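Long-range contact in putative Ribokinase II (Escherichia coli O6, PDB 3IQ0), which binds ATP and magnesium and probably phosphorylates a sugar such as ribose, as a putative ribokinase of the pfkB carbohydrate kinase family: residues Y248-F262 and A283-P296. Numbering follows the deposited sequence.
With ATP (adenosine-5'-triphosphate), chain G.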
ATOM      1  N   TYR B 248     -13.735 -22.182 -25.389  1.00 41.71           N
ATOM      2  CA  TYR B 248     -12.936 -22.043 -26.598  1.00 40.30           C
ATOM      3  C   TYR B 248     -11.513 -22.354 -26.157  1.00 40.12           C
ATOM      4  O   TYR B 248     -11.078 -21.895 -25.106  1.00 39.25           O
ATOM      5  CB  TYR B 248     -13.020 -20.608 -27.124  1.00 39.44           C
ATOM      6  CG  TYR B 248     -14.402 -20.199 -27.585  1.00 38.09           C
ATOM      7  CD1 TYR B 248     -14.866 -20.546 -28.851  1.00 37.34           C
ATOM      8  CD2 TYR B 248     -15.254 -19.483 -26.744  1.00 37.80           C
ATOM      9  CE1 TYR B 248     -16.144 -20.194 -29.270  1.00 36.88           C
ATOM     10  CE2 TYR B 248     -16.537 -19.127 -27.151  1.00 36.75           C
ATOM     11  CZ  TYR B 248     -16.974 -19.486 -28.412  1.00 37.43           C
ATOM     12  OH  TYR B 248     -18.245 -19.146 -28.812  1.00 36.78           O
ATOM     13  N   PRO B 249     -10.776 -23.157 -26.941  1.00 40.45           N
ATOM     14  CA  PRO B 249      -9.399 -23.491 -26.567  1.00 39.66           C
ATOM     15  C   PRO B 249      -8.464 -22.311 -26.820  1.00 39.46           C
ATOM     16  O   PRO B 249      -8.429 -21.774 -27.925  1.00 39.10           O
ATOM     17  CB  PRO B 249      -9.088 -24.686 -27.462  1.00 40.46           C
ATOM     18  CG  PRO B 249      -9.851 -24.356 -28.717  1.00 41.20           C
ATOM     19  CD  PRO B 249     -11.181 -23.866 -28.168  1.00 40.93           C
ATOM     20  N   VAL B 250      -7.717 -21.901 -25.795  1.00 38.71           N
ATOM     21  CA  VAL B 250      -6.789 -20.778 -25.928  1.00 37.91           C
ATOM     22  C   VAL B 250      -5.574 -20.928 -25.019  1.00 38.91           C
ATOM     23  O   VAL B 250      -5.619 -21.656 -24.024  1.00 38.49           O
ATOM     24  CB  VAL B 250      -7.469 -19.420 -25.583  1.00 36.45           C
ATOM     25  CG1 VAL B 250      -8.678 -19.188 -26.474  1.00 35.85           C
ATOM     26  CG2 VAL B 250      -7.874 -19.395 -24.121  1.00 35.21           C
ATOM     27  N   GLU B 251      -4.492 -20.231 -25.366  1.00 38.80           N
ATOM     28  CA  GLU B 251      -3.272 -20.272 -24.571  1.00 39.34           C
ATOM     29  C   GLU B 251      -3.410 -19.291 -23.406  1.00 38.42           C
ATOM     30  O   GLU B 251      -3.112 -18.100 -23.536  1.00 37.55           O
ATOM     31  CB  GLU B 251      -2.053 -19.913 -25.436  1.00 42.44           C
ATOM     32  CG  GLU B 251      -1.985 -18.454 -25.897  1.00 48.16           C
ATOM     33  CD  GLU B 251      -2.590 -18.211 -27.271  1.00 50.18           C
ATOM     34  OE1 GLU B 251      -2.816 -17.028 -27.617  1.00 46.60           O
ATOM     35  OE2 GLU B 251      -2.825 -19.196 -28.005  1.00 53.42           O
ATOM     36  N   GLU B 252      -3.877 -19.797 -22.270  1.00 37.16           N
ATOM     37  CA  GLU B 252      -4.079 -18.980 -21.077  1.00 37.52           C
ATOM     38  C   GLU B 252      -2.786 -18.372 -20.543  1.00 37.19           C
ATOM     39  O   GLU B 252      -1.768 -19.053 -20.424  1.00 36.78           O
ATOM     40  CB  GLU B 252      -4.740 -19.822 -19.987  1.00 39.51           C
ATOM     41  CG  GLU B 252      -5.074 -19.057 -18.721  1.00 42.54           C
ATOM     42  CD  GLU B 252      -5.784 -19.928 -17.708  1.00 44.01           C
ATOM     43  OE1 GLU B 252      -5.132 -20.811 -17.111  1.00 46.93           O
ATOM     44  OE2 GLU B 252      -7.001 -19.736 -17.520  1.00 44.28           O
ATOM     45  N   VAL B 253      -2.843 -17.091 -20.203  1.00 35.44           N
ATOM     46  CA  VAL B 253      -1.680 -16.372 -19.691  1.00 34.71           C
ATOM     47  C   VAL B 253      -1.964 -15.677 -18.359  1.00 34.95           C
ATOM     48  O   VAL B 253      -1.077 -15.571 -17.512  1.00 35.99           O
ATOM     49  CB  VAL B 253      -1.208 -15.317 -20.714  1.00 35.66           C
ATOM     50  CG1 VAL B 253      -0.140 -14.435 -20.110  1.00 35.92           C
ATOM     51  CG2 VAL B 253      -0.679 -16.007 -21.951  1.00 35.12           C
ATOM     52  N   ASP B 254      -3.195 -15.203 -18.186  1.00 33.16           N
ATOM     53  CA  ASP B 254      -3.593 -14.513 -16.964  1.00 31.88           C
ATOM     54  C   ASP B 254      -5.094 -14.715 -16.760  1.00 31.47           C
ATOM     55  O   ASP B 254      -5.904 -14.243 -17.554  1.00 29.93           O
ATOM     56  CB  ASP B 254      -3.286 -13.015 -17.090  1.00 32.64           C
ATOM     57  CG  ASP B 254      -3.399 -12.270 -15.763  1.00 35.00           C
ATOM     58  OD1 ASP B 254      -4.116 -12.751 -14.852  1.00 33.77           O
ATOM     59  OD2 ASP B 254      -2.774 -11.193 -15.642  1.00 33.97           O
ATOM     60  N   PRO B 255      -5.485 -15.429 -15.693  1.00 32.10           N
ATOM     61  CA  PRO B 255      -6.907 -15.676 -15.419  1.00 31.86           C
ATOM     62  C   PRO B 255      -7.618 -14.581 -14.619  1.00 31.84           C
ATOM     63  O   PRO B 255      -8.842 -14.571 -14.521  1.00 31.81           O
ATOM     64  CB  PRO B 255      -6.869 -16.999 -14.672  1.00 32.60           C
ATOM     65  CG  PRO B 255      -5.632 -16.843 -13.826  1.00 33.31           C
ATOM     66  CD  PRO B 255      -4.626 -16.222 -14.791  1.00 32.61           C
ATOM     67  N   THR B 256      -6.841 -13.659 -14.061  1.00 32.36           N
ATOM     68  CA  THR B 256      -7.365 -12.572 -13.232  1.00 31.42           C
ATOM     69  C   THR B 256      -8.674 -11.875 -13.638  1.00 30.69           C
ATOM     70  O   THR B 256      -9.593 -11.750 -12.822  1.00 29.71           O
ATOM     71  CB  THR B 256      -6.291 -11.485 -13.039  1.00 32.10           C
ATOM     72  OG1 THR B 256      -5.192 -12.035 -12.308  1.00 34.30           O
ATOM     73  CG2 THR B 256      -6.853 -10.296 -12.274  1.00 34.28           C
ATOM     74  N   GLY B 257      -8.767 -11.404 -14.877  1.00 28.68           N
ATOM     75  CA  GLY B 257      -9.975 -10.699 -15.283  1.00 27.02           C
ATOM     76  C   GLY B 257     -11.037 -11.475 -16.042  1.00 25.71           C
ATOM     77  O   GLY B 257     -12.031 -10.893 -16.468  1.00 25.19           O
ATOM     78  N   ALA B 258     -10.836 -12.777 -16.208  1.00 25.13           N
ATOM     79  CA  ALA B 258     -11.780 -13.612 -16.942  1.00 23.77           C
ATOM     80  C   ALA B 258     -13.236 -13.427 -16.507  1.00 22.79           C
ATOM     81  O   ALA B 258     -14.095 -13.070 -17.319  1.00 22.05           O
ATOM     82  CB  ALA B 258     -11.382 -15.071 -16.806  1.00 25.19           C
ATOM     83  N   GLY B 259     -13.500 -13.666 -15.224  1.00 21.75           N
ATOM     84  CA  GLY B 259     -14.843 -13.547 -14.691  1.00 19.77           C
ATOM     85  C   GLY B 259     -15.436 -12.158 -14.809  1.00 21.14           C
ATOM     86  O   GLY B 259     -16.630 -12.012 -15.077  1.00 20.68           O
ATOM     87  N   ASP B 260     -14.613 -11.135 -14.595  1.00 21.29           N
ATOM     88  CA  ASP B 260     -15.079  -9.751 -14.689  1.00 19.59           C
ATOM     89  C   ASP B 260     -15.458  -9.419 -16.134  1.00 18.93           C
ATOM     90  O   ASP B 260     -16.465  -8.766 -16.386  1.00 21.74           O
ATOM     91  CB  ASP B 260     -13.990  -8.785 -14.209  1.00 20.28           C
ATOM     92  CG  ASP B 260     -13.435  -9.156 -12.835  1.00 24.44           C
ATOM     93  OD1 ASP B 260     -14.182  -9.749 -12.028  1.00 23.95           O
ATOM     94  OD2 ASP B 260     -12.254  -8.836 -12.556  1.00 23.79           O
ATOM     95  N   CYS B 261     -14.641  -9.868 -17.079  1.00 19.46           N
ATOM     96  CA  CYS B 261     -14.909  -9.617 -18.488  1.00 18.19           C
ATOM     97  C   CYS B 261     -16.124 -10.406 -18.929  1.00 18.03           C
ATOM     98  O   CYS B 261     -16.984  -9.887 -19.643  1.00 17.03           O
ATOM     99  CB  CYS B 261     -13.694  -9.984 -19.334  1.00 20.35           C
ATOM    100  SG  CYS B 261     -12.363  -8.757 -19.218  1.00 23.58           S
ATOM    101  N   PHE B 262     -16.198 -11.663 -18.504  1.00 17.64           N
ATOM    102  CA  PHE B 262     -17.345 -12.497 -18.836  1.00 16.86           C
ATOM    103  C   PHE B 262     -18.594 -11.746 -18.365  1.00 17.51           C
ATOM    104  O   PHE B 262     -19.586 -11.658 -19.085  1.00 19.81           O
ATOM    105  CB  PHE B 262     -17.268 -13.841 -18.092  1.00 18.50           C
ATOM    106  CG  PHE B 262     -18.480 -14.718 -18.286  1.00 15.76           C
ATOM    107  CD1 PHE B 262     -18.468 -15.742 -19.217  1.00 16.77           C
ATOM    108  CD2 PHE B 262     -19.644 -14.490 -17.564  1.00 19.63           C
ATOM    109  CE1 PHE B 262     -19.596 -16.534 -19.437  1.00 19.14           C
ATOM    110  CE2 PHE B 262     -20.784 -15.274 -17.771  1.00 21.26           C
ATOM    111  CZ  PHE B 262     -20.757 -16.298 -18.713  1.00 21.28           C
ATOM    112  N   ALA B 283     -20.249 -13.816 -23.991  1.00 19.99           N
ATOM    113  CA  ALA B 283     -19.611 -13.687 -22.687  1.00 19.12           C
ATOM    114  C   ALA B 283     -18.512 -14.741 -22.604  1.00 20.07           C
ATOM    115  O   ALA B 283     -17.384 -14.444 -22.223  1.00 21.01           O
ATOM    116  CB  ALA B 283     -20.630 -13.905 -21.570  1.00 17.48           C
ATOM    117  N   ASN B 284     -18.856 -15.971 -22.972  1.00 21.77           N
ATOM    118  CA  ASN B 284     -17.919 -17.091 -22.950  1.00 23.10           C
ATOM    119  C   ASN B 284     -16.675 -16.771 -23.776  1.00 22.50           C
ATOM    120  O   ASN B 284     -15.548 -16.977 -23.331  1.00 22.92           O
ATOM    121  CB  ASN B 284     -18.616 -18.352 -23.484  1.00 23.35           C
ATOM    122  CG  ASN B 284     -17.717 -19.574 -23.471  1.00 23.77           C
ATOM    123  OD1 ASN B 284     -16.946 -19.787 -22.539  1.00 22.21           O
ATOM    124  ND2 ASN B 284     -17.831 -20.400 -24.508  1.00 23.17           N
ATOM    125  N   ALA B 285     -16.889 -16.261 -24.981  1.00 21.75           N
ATOM    126  CA  ALA B 285     -15.791 -15.895 -25.861  1.00 20.84           C
ATOM    127  C   ALA B 285     -14.993 -14.741 -25.262  1.00 20.37           C
ATOM    128  O   ALA B 285     -13.768 -14.714 -25.365  1.00 19.82           O
ATOM    129  CB  ALA B 285     -16.326 -15.504 -27.229  1.00 21.48           C
ATOM    130  N   CYS B 286     -15.683 -13.789 -24.641  1.00 20.42           N
ATOM    131  CA  CYS B 286     -15.004 -12.645 -24.032  1.00 20.82           C
ATOM    132  C   CYS B 286     -14.038 -13.138 -22.955  1.00 20.96           C
ATOM    133  O   CYS B 286     -12.854 -12.784 -22.942  1.00 19.72           O
ATOM    134  CB  CYS B 286     -16.019 -11.681 -23.415  1.00 20.20           C
ATOM    135  SG  CYS B 286     -15.305 -10.110 -22.849  1.00 22.18           S
ATOM    136  N   GLY B 287     -14.542 -13.971 -22.055  1.00 18.76           N
ATOM    137  CA  GLY B 287     -13.687 -14.491 -21.011  1.00 19.26           C
ATOM    138  C   GLY B 287     -12.515 -15.266 -21.586  1.00 19.81           C
ATOM    139  O   GLY B 287     -11.424 -15.259 -21.020  1.00 20.37           O
ATOM    140  N   ALA B 288     -12.741 -15.939 -22.708  1.00 20.24           N
ATOM    141  CA  ALA B 288     -11.694 -16.726 -23.355  1.00 21.49           C
ATOM    142  C   ALA B 288     -10.600 -15.801 -23.868  1.00 21.10           C
ATOM    143  O   ALA B 288      -9.412 -16.055 -23.675  1.00 21.59           O
ATOM    144  CB  ALA B 288     -12.278 -17.528 -24.506  1.00 22.45           C
ATOM    145  N   LEU B 289     -11.012 -14.728 -24.533  1.00 19.08           N
ATOM    146  CA  LEU B 289     -10.073 -13.754 -25.064  1.00 18.80           C
ATOM    147  C   LEU B 289      -9.308 -13.084 -23.934  1.00 18.77           C
ATOM    148  O   LEU B 289      -8.099 -12.861 -24.030  1.00 21.53           O
ATOM    149  CB  LEU B 289     -10.822 -12.692 -25.873  1.00 21.15           C
ATOM    150  CG  LEU B 289     -11.201 -13.113 -27.293  1.00 23.66           C
ATOM    151  CD1 LEU B 289     -12.079 -12.053 -27.938  1.00 24.64           C
ATOM    152  CD2 LEU B 289      -9.916 -13.318 -28.106  1.00 23.44           C
ATOM    153  N   ALA B 290     -10.024 -12.760 -22.866  1.00 19.15           N
ATOM    154  CA  ALA B 290      -9.446 -12.098 -21.705  1.00 20.37           C
ATOM    155  C   ALA B 290      -8.192 -12.770 -21.148  1.00 21.56           C
ATOM    156  O   ALA B 290      -7.180 -12.110 -20.914  1.00 20.88           O
ATOM    157  CB  ALA B 290     -10.495 -11.989 -20.609  1.00 19.95           C
ATOM    158  N   VAL B 291      -8.260 -14.079 -20.937  1.00 22.59           N
ATOM    159  CA  VAL B 291      -7.134 -14.808 -20.364  1.00 23.98           C
ATOM    160  C   VAL B 291      -5.910 -14.940 -21.266  1.00 24.56           C
ATOM    161  O   VAL B 291      -4.873 -15.424 -20.815  1.00 24.52           O
ATOM    162  CB  VAL B 291      -7.559 -16.234 -19.893  1.00 24.29           C
ATOM    163  CG1 VAL B 291      -8.799 -16.133 -19.013  1.00 25.71           C
ATOM    164  CG2 VAL B 291      -7.805 -17.148 -21.085  1.00 22.79           C
ATOM    165  N   THR B 292      -6.010 -14.502 -22.519  1.00 24.39           N
ATOM    166  CA  THR B 292      -4.872 -14.616 -23.434  1.00 24.16           C
ATOM    167  C   THR B 292      -3.844 -13.494 -23.299  1.00 24.73           C
ATOM    168  O   THR B 292      -2.770 -13.569 -23.892  1.00 24.60           O
ATOM    169  CB  THR B 292      -5.320 -14.681 -24.922  1.00 25.43           C
ATOM    170  OG1 THR B 292      -5.891 -13.426 -25.316  1.00 25.35           O
ATOM    171  CG2 THR B 292      -6.340 -15.794 -25.128  1.00 25.23           C
ATOM    172  N   ARG B 293      -4.166 -12.457 -22.533  1.00 24.84           N
ATOM    173  CA  ARG B 293      -3.246 -11.338 -22.339  1.00 25.61           C
ATOM    174  C   ARG B 293      -2.971 -11.077 -20.864  1.00 26.60           C
ATOM    175  O   ARG B 293      -3.838 -11.288 -20.019  1.00 24.05           O
ATOM    176  CB  ARG B 293      -3.794 -10.073 -22.997  1.00 26.98           C
ATOM    177  CG  ARG B 293      -3.622 -10.074 -24.500  1.00 31.94           C
ATOM    178  CD  ARG B 293      -4.351  -8.931 -25.166  1.00 35.29           C
ATOM    179  NE  ARG B 293      -4.026  -8.871 -26.588  1.00 37.53           N
ATOM    180  CZ  ARG B 293      -4.659  -8.110 -27.473  1.00 40.40           C
ATOM    181  NH1 ARG B 293      -5.665  -7.334 -27.088  1.00 41.37           N
ATOM    182  NH2 ARG B 293      -4.284  -8.121 -28.743  1.00 41.17           N
ATOM    183  N   ARG B 294      -1.759 -10.612 -20.568  1.00 26.74           N
ATOM    184  CA  ARG B 294      -1.344 -10.347 -19.196  1.00 29.42           C
ATOM    185  C   ARG B 294      -1.780  -8.966 -18.720  1.00 29.01           C
ATOM    186  O   ARG B 294      -1.670  -7.979 -19.449  1.00 29.00           O
ATOM    187  CB  ARG B 294       0.175 -10.488 -19.078  1.00 30.32           C
ATOM    188  CG  ARG B 294       0.681 -10.644 -17.658  1.00 36.07           C
ATOM    189  CD  ARG B 294       2.160 -11.010 -17.652  1.00 40.16           C
ATOM    190  NE  ARG B 294       2.956 -10.004 -18.352  1.00 45.23           N
ATOM    191  CZ  ARG B 294       4.272 -10.076 -18.532  1.00 47.39           C
ATOM    192  NH1 ARG B 294       4.957 -11.112 -18.063  1.00 46.65           N
ATOM    193  NH2 ARG B 294       4.906  -9.105 -19.180  1.00 48.46           N
ATOM    194  N   GLY B 295      -2.267  -8.903 -17.486  1.00 29.95           N
ATOM    195  CA  GLY B 295      -2.741  -7.647 -16.941  1.00 28.01           C
ATOM    196  C   GLY B 295      -4.228  -7.796 -16.708  1.00 28.90           C
ATOM    197  O   GLY B 295      -4.965  -8.160 -17.626  1.00 28.48           O
ATOM    198  N   PRO B 296      -4.704  -7.492 -15.492  1.00 29.30           N
ATOM    199  CA  PRO B 296      -6.109  -7.590 -15.083  1.00 30.05           C
ATOM    200  C   PRO B 296      -7.137  -7.004 -16.042  1.00 29.47           C
ATOM    201  O   PRO B 296      -8.160  -7.634 -16.329  1.00 31.28           O
ATOM    202  CB  PRO B 296      -6.130  -6.868 -13.730  1.00 29.15           C
ATOM    203  CG  PRO B 296      -4.737  -7.039 -13.223  1.00 29.80           C
ATOM    204  CD  PRO B 296      -3.923  -6.782 -14.466  1.00 29.82           C
TER
HETATM  205  PG  ATP G 900     -13.228 -14.527 -10.812  1.00 50.14           P
HETATM  206  O1G ATP G 900     -11.947 -13.953 -11.357  1.00 52.97           O
HETATM  207  O2G ATP G 900     -13.146 -14.785  -9.329  1.00 52.60           O
HETATM  208  O3G ATP G 900     -14.401 -13.590 -11.100  1.00 52.98           O
HETATM  209  PB  ATP G 900     -14.683 -16.708 -12.176  1.00 39.35           P
HETATM  210  O1B ATP G 900     -14.656 -18.130 -11.705  1.00 43.71           O
HETATM  211  O2B ATP G 900     -15.869 -15.844 -11.924  1.00 41.35           O
HETATM  212  O3B ATP G 900     -13.406 -15.927 -11.583  1.00 46.78           O
HETATM  213  PA  ATP G 900     -13.661 -17.961 -14.534  1.00 40.29           P
HETATM  214  O1A ATP G 900     -12.170 -17.939 -14.280  1.00 42.56           O
HETATM  215  O2A ATP G 900     -14.452 -19.187 -14.277  1.00 39.57           O
HETATM  216  O3A ATP G 900     -14.352 -16.730 -13.721  1.00 39.90           O
HETATM  217  O5' ATP G 900     -14.399 -17.253 -16.022  1.00 39.15           O
HETATM  218  C5' ATP G 900     -14.846 -16.384 -16.962  1.00 38.44           C
HETATM  219  C4' ATP G 900     -15.453 -17.207 -18.070  1.00 38.69           C
HETATM  220  O4' ATP G 900     -14.303 -17.029 -18.906  1.00 37.29           O
HETATM  221  C3' ATP G 900     -15.504 -18.774 -18.020  1.00 38.21           C
HETATM  222  O3' ATP G 900     -16.743 -19.322 -17.602  1.00 38.22           O
HETATM  223  C2' ATP G 900     -15.086 -19.128 -19.379  1.00 37.62           C
HETATM  224  O2' ATP G 900     -16.197 -19.072 -20.283  1.00 35.18           O
HETATM  225  C1' ATP G 900     -14.000 -18.150 -19.707  1.00 37.14           C
HETATM  226  N9  ATP G 900     -12.633 -18.700 -19.333  1.00 35.16           N
HETATM  227  C8  ATP G 900     -11.905 -18.546 -18.158  1.00 35.76           C
HETATM  228  N7  ATP G 900     -10.729 -19.189 -18.203  1.00 35.73           N
HETATM  229  C5  ATP G 900     -10.649 -19.768 -19.400  1.00 34.91           C
HETATM  230  C6  ATP G 900      -9.669 -20.633 -20.143  1.00 35.33           C
HETATM  231  N6  ATP G 900      -8.520 -20.961 -19.550  1.00 35.20           N
HETATM  232  N1  ATP G 900      -9.978 -21.062 -21.452  1.00 35.14           N
HETATM  233  C2  ATP G 900     -11.168 -20.741 -22.110  1.00 34.36           C
HETATM  234  N3  ATP G 900     -12.120 -19.945 -21.469  1.00 33.63           N
HETATM  235  C4  ATP G 900     -11.915 -19.459 -20.156  1.00 34.55           C
HETATM  236  O   HOH W   1     -14.330 -20.153 -23.321  1.00 33.45           O
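The carbonyl oxygen of Val291 takes two backbone N-H groups of the facing loop: Val253 N at 2.7 Å, almost in line with the C=O, and Asp254 N at 3.1 Å, tilted out of the carbonyl plane. Beside them the Asp254 carboxylate links the two segments. A chi1 of -168°, CG anti to the backbone N, turns it toward Gly295, whose N meets OD2 at 3.0 Å on the anti side, 28° out of the carboxylate plane. OD1 receives Thr256 OG1 through its syn lone pair and, in an Asx turn, Thr256 N on the anti side, likewise out of plane. These bonds probably fix the rotation of the carboxylate at the turn that leads into helix 258-271.

Much of the rest lines the ATP pocket. Val291 spreads its two methyls, CG1 against Ala258 CB (3.6 Å) and CG2 across Val250 CG2; CG1 also lies over one face of the adenine, near N7. The adenine N6 donates to Glu252 OE2 at 2.8 Å. Ala283 CB sits over the centre of one Phe262 ring face in a CH-pi contact, 3.6 Å from the centroid; CD1 of that ring borders the ribose. Asn284 OD1 lies 2.5 Å from ATP O2', a hydrogen bond of doubtful, very short length, and near a water that accepts from Tyr248 N.

Segments 258-262 and 283-290 of the two helices run roughly antiparallel (146°), their axes approaching to 7.8 Å, as Cys261 packs on Cys286 and Ala290. Helix 303-312 covers Ala285 and Leu289, while helix 39-49 and strand 13-18 meet Pro296.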